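Local structure of FBP protein (Leishmania major, 5OEZ) at the interface of chains A and B. The protein hydrolyses fructose 1,6-bisphosphate to fructose 6-phosphate and phosphate, a step of gluconeogenesis, as an allosterically inhibited homotetramer. Numbering follows the deposited sequence. Chains: chain A/B, FBP protein.

The interface of chains A and B. Residues chain A 172, 174-178, 257; chain B 128-129.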
loop_
_atom_site.group_PDB
_atom_site.type_symbol
_atom_site.label_atom_id
_atom_site.label_comp_id
_atom_site.label_asym_id
_atom_site.label_seq_id
_atom_site.Cartn_x
_atom_site.Cartn_y
_atom_site.Cartn_z
ATOM N N VAL A 172 1.378 9.960 -15.910
ATOM C CA VAL A 172 2.350 8.961 -16.315
ATOM C C VAL A 172 2.316 7.864 -15.266
ATOM O O VAL A 172 2.543 8.141 -14.097
ATOM C CB VAL A 172 3.792 9.489 -16.332
ATOM C CG1 VAL A 172 4.667 8.587 -17.190
ATOM C CG2 VAL A 172 3.840 10.895 -16.825
ATOM N N GLY A 174 4.343 5.043 -14.181
ATOM C CA GLY A 174 5.623 4.302 -14.124
ATOM C C GLY A 174 5.879 3.827 -12.706
ATOM O O GLY A 174 4.931 3.540 -11.970
ATOM N N SER A 175 7.148 3.811 -12.293
ATOM C CA SER A 175 7.510 3.419 -10.910
ATOM C C SER A 175 6.940 4.396 -9.894
ATOM O O SER A 175 6.606 4.002 -8.789
ATOM C CB SER A 175 9.023 3.249 -10.731
ATOM O OG SER A 175 9.761 4.209 -11.474
ATOM N N ALA A 176 6.825 5.662 -10.282
ATOM C CA ALA A 176 5.957 6.609 -9.606
ATOM C C ALA A 176 4.818 6.956 -10.550
ATOM O O ALA A 176 4.878 6.660 -11.746
ATOM C CB ALA A 176 6.722 7.855 -9.241
ATOM N N THR A 177 3.758 7.527 -9.992
ATOM C CA THR A 177 2.635 8.004 -10.763
ATOM C C THR A 177 2.679 9.519 -10.676
ATOM O O THR A 177 2.524 10.076 -9.598
ATOM C CB THR A 177 1.309 7.455 -10.211
ATOM O OG1 THR A 177 1.402 6.027 -10.148
ATOM C CG2 THR A 177 0.120 7.835 -11.105
ATOM N N ASN A 178 2.881 10.166 -11.818
ATOM C CA ASN A 178 2.940 11.610 -11.904
ATOM C C ASN A 178 1.698 12.170 -12.548
ATOM O O ASN A 178 1.116 11.541 -13.412
ATOM C CB ASN A 178 4.133 12.026 -12.738
ATOM C CG ASN A 178 5.437 11.608 -12.119
ATOM O OD1 ASN A 178 6.223 10.879 -12.720
ATOM N ND2 ASN A 178 5.671 12.055 -10.902
ATOM N N HIS A 257 7.003 13.408 -21.265
ATOM C CA HIS A 257 7.356 13.671 -19.881
ATOM C C HIS A 257 8.862 13.814 -19.692
ATOM O O HIS A 257 9.318 14.757 -19.032
ATOM C CB HIS A 257 6.811 12.570 -18.979
ATOM C CG HIS A 257 7.043 12.807 -17.526
ATOM N ND1 HIS A 257 6.459 13.848 -16.839
ATOM C CD2 HIS A 257 7.796 12.138 -16.624
ATOM C CE1 HIS A 257 6.840 13.808 -15.572
ATOM N NE2 HIS A 257 7.647 12.776 -15.416
ATOM N N ALA B 128 13.055 11.108 -14.637
ATOM C CA ALA B 128 12.027 11.128 -15.675
ATOM C C ALA B 128 11.024 9.972 -15.553
ATOM O O ALA B 128 10.276 9.721 -16.502
ATOM C CB ALA B 128 12.696 11.084 -17.052
ATOM N N ASN B 129 11.050 9.240 -14.435
ATOM C CA ASN B 129 10.104 8.159 -14.179
ATOM C C ASN B 129 10.112 7.029 -15.208
ATOM O O ASN B 129 9.087 6.447 -15.529
ATOM C CB ASN B 129 8.691 8.758 -14.060
ATOM C CG ASN B 129 7.723 7.853 -13.329
ATOM O OD1 ASN B 129 8.121 6.866 -12.700
ATOM N ND2 ASN B 129 6.435 8.189 -13.403
#
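A chi1 of -160° points CG of B:Asn129 away from the backbone nitrogen of that residue, carrying the primary amide out of chain B and into the turn of chain A between strands 167-173 and 177-182, and a chi2 of 12° turns the amide so that OD1 and ND2 both face A:Ala176. The pairing illustrates how an inserted asparagine can read a partner's backbone, its carboxamide matching the N-H and C=O of one residue. The backbone N of A:Ala176 donates to OD1 of B:Asn129 at 3.0 Å, in a nearly straight bond. In return, ND2 of B:Asn129 donates to the carbonyl O of A:Ala176 at 2.7 Å; this acceptor lies almost in the plane of the asparagine amide, although the nitrogen itself stands well above the carbonyl plane of A:Ala176. Together the two bonds fix the rotation of the amide. A:Ser175 adds a weak hydrogen bond from its hydroxyl OG to OD1.

A:Asn178 approaches from the opposite direction, its amide turned 80° from that of B:Asn129. OD1 of A:Asn178 comes within 2.8 Å of ND2 of B:Asn129, yet the N-H points elsewhere, so proximity here does not make a hydrogen bond. A:Val172 slides past B:Asn129 with its CB and CG1 at the outer limit of packing distance.

Such a fit probably contributes to the specificity of this part of the interface, and two-fold symmetry repeats it with the chains exchanged within the homotetramer. Beside it, B:Ala128, the last residue of the 3-10 helix 123-128 of chain B, meets A:His257 of helix 252-262 of chain A. The ring of A:His257 has CG2 of A:Val172 over one face, near the rim, while its edge receives the carbonyl O of B:Ala128, in plane and 3.5 Å from CD2 of A:His257.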